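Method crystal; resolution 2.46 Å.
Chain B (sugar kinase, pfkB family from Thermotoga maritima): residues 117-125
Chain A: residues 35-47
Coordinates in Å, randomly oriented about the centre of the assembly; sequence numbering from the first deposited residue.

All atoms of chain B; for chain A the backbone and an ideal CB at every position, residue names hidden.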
# COMPACT_ATOMS: atom_id res chain seq x y z
N THR B 117 10.41 -11.62 8.77
CA THR B 117 9.02 -11.35 9.14
C THR B 117 8.22 -10.93 7.91
O THR B 117 8.77 -10.38 6.95
CB THR B 117 8.91 -10.24 10.21
OG1 THR B 117 9.45 -9.03 9.69
CG2 THR B 117 9.67 -10.61 11.48
N ILE B 118 6.92 -11.24 7.93
CA ILE B 118 5.98 -10.70 6.96
C ILE B 118 4.90 -10.06 7.77
O ILE B 118 4.32 -10.71 8.64
CB ILE B 118 5.41 -11.77 6.06
CG1 ILE B 118 6.54 -12.59 5.45
CG2 ILE B 118 4.58 -11.17 4.93
CD1 ILE B 118 6.09 -13.43 4.27
N THR B 119 4.67 -8.77 7.55
CA THR B 119 3.56 -8.07 8.19
C THR B 119 2.51 -7.81 7.11
O THR B 119 2.79 -7.16 6.11
CB THR B 119 4.06 -6.77 8.86
OG1 THR B 119 5.16 -7.11 9.71
CG2 THR B 119 2.97 -6.10 9.70
N ALA B 120 1.31 -8.35 7.28
CA ALA B 120 0.31 -8.37 6.21
C ALA B 120 -0.96 -7.69 6.64
O ALA B 120 -1.44 -7.90 7.75
CB ALA B 120 0.01 -9.79 5.79
N ILE B 121 -1.50 -6.86 5.75
CA ILE B 121 -2.76 -6.17 6.01
C ILE B 121 -3.70 -6.47 4.86
O ILE B 121 -3.42 -6.10 3.72
CB ILE B 121 -2.54 -4.66 6.14
CG1 ILE B 121 -1.53 -4.37 7.25
CG2 ILE B 121 -3.86 -3.97 6.45
CD1 ILE B 121 -1.20 -2.90 7.42
N ASN B 122 -4.78 -7.19 5.15
CA ASN B 122 -5.73 -7.63 4.13
C ASN B 122 -7.04 -6.90 4.23
O ASN B 122 -7.59 -6.73 5.32
CB ASN B 122 -5.98 -9.13 4.22
CG ASN B 122 -4.82 -9.93 3.68
OD1 ASN B 122 -3.83 -9.37 3.22
ND2 ASN B 122 -4.94 -11.25 3.74
N PHE B 123 -7.54 -6.46 3.08
CA PHE B 123 -8.78 -5.70 3.03
C PHE B 123 -9.86 -6.65 2.56
O PHE B 123 -9.55 -7.73 2.06
CB PHE B 123 -8.61 -4.45 2.17
CG PHE B 123 -7.72 -3.40 2.80
CD1 PHE B 123 -6.34 -3.44 2.64
CD2 PHE B 123 -8.27 -2.41 3.62
CE1 PHE B 123 -5.52 -2.50 3.24
CE2 PHE B 123 -7.44 -1.47 4.23
CZ PHE B 123 -6.06 -1.51 4.03
N PRO B 124 -11.13 -6.27 2.75
CA PRO B 124 -12.20 -7.28 2.73
C PRO B 124 -12.55 -7.90 1.35
O PRO B 124 -12.76 -9.13 1.25
CB PRO B 124 -13.42 -6.55 3.32
CG PRO B 124 -12.97 -5.14 3.64
CD PRO B 124 -11.65 -4.91 3.00
N GLY B 125 -12.61 -7.06 0.31
CA GLY B 125 -13.11 -7.50 -0.99
C GLY B 125 -14.50 -6.95 -1.17
O GLY B 125 -15.12 -6.50 -0.22
N UNK A 35 5.14 -8.75 12.01
CA UNK A 35 5.06 -10.21 11.83
C UNK A 35 3.69 -10.82 12.20
O UNK A 35 3.62 -11.90 12.78
CB UNK A 35 6.15 -10.88 12.67
N UNK A 36 2.61 -10.11 11.88
CA UNK A 36 1.24 -10.63 12.04
C UNK A 36 0.37 -10.22 10.85
O UNK A 36 0.65 -9.23 10.16
CB UNK A 36 0.62 -10.12 13.34
N UNK A 37 -0.67 -11.00 10.60
CA UNK A 37 -1.66 -10.70 9.56
C UNK A 37 -2.81 -9.92 10.16
O UNK A 37 -3.37 -10.33 11.16
CB UNK A 37 -2.17 -11.98 8.90
N UNK A 38 -3.17 -8.80 9.56
CA UNK A 38 -4.34 -8.05 10.00
C UNK A 38 -5.42 -8.01 8.92
O UNK A 38 -5.15 -7.66 7.79
CB UNK A 38 -3.94 -6.63 10.39
N UNK A 39 -6.64 -8.42 9.29
CA UNK A 39 -7.81 -8.28 8.43
C UNK A 39 -8.63 -7.06 8.83
O UNK A 39 -9.27 -7.07 9.86
CB UNK A 39 -8.67 -9.54 8.49
N UNK A 40 -8.59 -6.00 8.03
CA UNK A 40 -9.42 -4.84 8.28
C UNK A 40 -10.83 -5.11 7.73
O UNK A 40 -11.05 -4.99 6.54
CB UNK A 40 -8.81 -3.59 7.65
N UNK A 41 -11.76 -5.51 8.59
CA UNK A 41 -13.18 -5.75 8.18
C UNK A 41 -13.97 -4.45 8.11
O UNK A 41 -14.68 -4.17 7.14
CB UNK A 41 -13.87 -6.71 9.16
N UNK A 42 -13.85 -3.67 9.18
CA UNK A 42 -14.45 -2.36 9.31
C UNK A 42 -13.89 -1.42 8.24
O UNK A 42 -12.68 -1.15 8.23
CB UNK A 42 -14.21 -1.80 10.71
N UNK A 43 -14.75 -0.93 7.35
CA UNK A 43 -14.30 -0.01 6.28
C UNK A 43 -13.92 1.37 6.83
O UNK A 43 -13.26 2.15 6.15
CB UNK A 43 -15.40 0.15 5.22
N UNK A 44 -14.33 1.66 8.07
CA UNK A 44 -13.96 2.91 8.74
C UNK A 44 -12.58 2.88 9.40
O UNK A 44 -12.20 3.86 10.04
CB UNK A 44 -15.01 3.25 9.80
N UNK A 45 -11.85 1.77 9.31
CA UNK A 45 -10.49 1.70 9.85
C UNK A 45 -9.45 1.85 8.75
O UNK A 45 -8.26 1.58 8.94
CB UNK A 45 -10.28 0.38 10.59
N UNK A 46 -9.92 2.28 7.59
CA UNK A 46 -9.05 2.69 6.52
C UNK A 46 -9.59 3.97 5.88
O UNK A 46 -10.78 4.26 5.92
CB UNK A 46 -8.91 1.57 5.48
N UNK A 47 -8.68 4.74 5.31
CA UNK A 47 -9.01 6.01 4.71
C UNK A 47 -8.04 6.22 3.57
O UNK A 47 -6.86 5.88 3.67
CB UNK A 47 -8.95 7.15 5.72

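Chain B runs as a strand from B:Thr117 to B:Asn122, and positions 37-39 of chain A form a strand parallel to it, so backbone pairing sets the frame and side chains fill what remains.

Position 35 has phi/psi of 67/39, a left-handed conformation that favours glycine, asparagine or aspartate. Its CB is 3.7 Å from B:Thr117 CG2, and the amide N of B:Ile118 lies within reach of a short acceptor. Asparagine or aspartate would meet both demands, and the residue is A:Asn35. Its OD1 accepts a hydrogen bond from B:Ile118 N at 3.3 Å, while its own N donates to B:Thr119 OG1 at 2.8 Å; side-chain atoms thus supply bonds before the regular ladder begins.

At 36 the CB points away, with nothing of chain B within 5.5 Å, so almost any residue would do. It is A:Arg36, whose main contribution is backbone: its O accepts from B:Ala120 N at 3.1 Å.

Position 37 pairs with B:Ala120, its CB on the same face of the sheet as the side chains of B:Ala120 and B:Asn122. The small alanine leaves room, which suits a medium aliphatic residue such as leucine, isoleucine, valine or methionine. A:Leu37 bends its end inward, bringing CD1 to 3.6 Å from B:Ala120 CB.

Position 38 pairs with B:Ile121 on the other face, its CB 4.6 Å from B:Ile121 CG1. Beta-branched, aliphatic or aromatic residues would all be plausible. The residue is A:Tyr38, with B:Ala120 O at the edge of its ring. A:Tyr38 N donates to B:Ala120 O, and A:Tyr38 O accepts from B:Asn122 N, each at 2.7 Å.

Position 39 returns to the face of B:Asn122, its CB 4.4 Å from B:Asn122 O, with few constraints beyond strand geometry; a long polar chain is one option among many. A:Arg39 brings its CG to 4.3 Å from B:Asn122 CB.

Position 40 points toward chain B, its CB 4.2 Å from B:Phe123 CD2 and 5.1 Å from B:Ile121 CG2. This apolar setting calls for isoleucine, valine or leucine. A:Ile40 sets CG1 3.8 Å from B:Ile121 CG2 and 4.2 Å from B:Phe123 CE2, while its N donates to B:Asn122 O at 3.0 Å, the last rung.

Positions 41, 42, 44, 45 and 47 have no chain B atom within 5.5 Å of their CBs, so polar residues suit: A:Asn41, A:Asp42, A:Ser44, A:Lys45 and A:Gln47. A:Asp42 OD1 accepts from A:Ser44 N at 2.9 Å and from A:Ser44 OG at 2.7 Å.

At 43 the CB lies sideways, and only a longer side chain could reach the ring of B:Pro124. A:Leu43 does, CD2 to B:Pro124 CG at 4.1 Å.

Position 46 points its CB at B:Phe123 CE2, 3.6 Å away, leaving space for something compact: valine, serine or threonine. A:Thr46 places OG1 3.4 Å from B:Phe123 CE2; that hydroxyl is hydrogen-bonded elsewhere in the structure.

Chain A 35-47: NRLYRINDLSKTQ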
# COMPACT_ATOMS: atom_id res chain seq x y z
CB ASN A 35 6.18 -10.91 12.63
CG ASN A 35 6.54 -12.29 12.07
OD1 ASN A 35 6.43 -12.55 10.87
ND2 ASN A 35 6.99 -13.17 12.94
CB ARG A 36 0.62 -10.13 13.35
CG ARG A 36 1.40 -10.53 14.60
CD ARG A 36 0.53 -10.81 15.81
NE ARG A 36 1.22 -10.41 17.04
CZ ARG A 36 1.13 -9.21 17.63
NH1 ARG A 36 0.33 -8.25 17.14
NH2 ARG A 36 1.82 -8.96 18.73
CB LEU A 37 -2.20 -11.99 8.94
CG LEU A 37 -3.45 -11.89 8.05
CD1 LEU A 37 -3.25 -10.92 6.89
CD2 LEU A 37 -3.83 -13.26 7.54
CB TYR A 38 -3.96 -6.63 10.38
CG TYR A 38 -2.97 -6.57 11.51
CD1 TYR A 38 -3.40 -6.54 12.83
CD2 TYR A 38 -1.60 -6.58 11.26
CE1 TYR A 38 -2.50 -6.50 13.87
CE2 TYR A 38 -0.69 -6.55 12.30
CZ TYR A 38 -1.14 -6.50 13.60
OH TYR A 38 -0.24 -6.46 14.64
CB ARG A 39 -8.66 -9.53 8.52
CG ARG A 39 -8.13 -10.64 7.66
CD ARG A 39 -8.39 -12.02 8.23
NE ARG A 39 -7.89 -13.03 7.31
CZ ARG A 39 -7.54 -14.28 7.63
NH1 ARG A 39 -7.65 -14.72 8.88
NH2 ARG A 39 -7.08 -15.09 6.68
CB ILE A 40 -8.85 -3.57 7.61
CG1 ILE A 40 -7.35 -3.38 7.92
CG2 ILE A 40 -9.64 -2.32 8.03
CD1 ILE A 40 -6.99 -3.17 9.37
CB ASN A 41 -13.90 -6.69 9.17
CG ASN A 41 -13.65 -8.16 8.89
OD1 ASN A 41 -12.75 -8.51 8.12
ND2 ASN A 41 -14.46 -9.03 9.51
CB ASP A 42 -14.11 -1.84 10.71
CG ASP A 42 -14.94 -0.66 11.12
OD1 ASP A 42 -15.43 0.09 10.25
OD2 ASP A 42 -15.08 -0.47 12.35
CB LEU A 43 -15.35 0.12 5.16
CG LEU A 43 -14.80 0.17 3.71
CD1 LEU A 43 -13.66 1.23 3.48
CD2 LEU A 43 -14.33 -1.24 3.28
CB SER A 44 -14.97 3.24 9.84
OG SER A 44 -14.69 2.52 11.04
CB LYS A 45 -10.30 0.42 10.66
CG LYS A 45 -10.98 0.52 12.01
CD LYS A 45 -10.94 -0.78 12.80
CE LYS A 45 -11.89 -0.70 14.01
NZ LYS A 45 -11.74 0.62 14.71
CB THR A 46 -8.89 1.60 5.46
OG1 THR A 46 -7.73 1.89 4.68
CG2 THR A 46 -10.11 1.51 4.56
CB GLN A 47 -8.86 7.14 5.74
CG GLN A 47 -9.54 8.45 5.39
CD GLN A 47 -11.06 8.35 5.52
OE1 GLN A 47 -11.76 7.95 4.59
NE2 GLN A 47 -11.58 8.73 6.69
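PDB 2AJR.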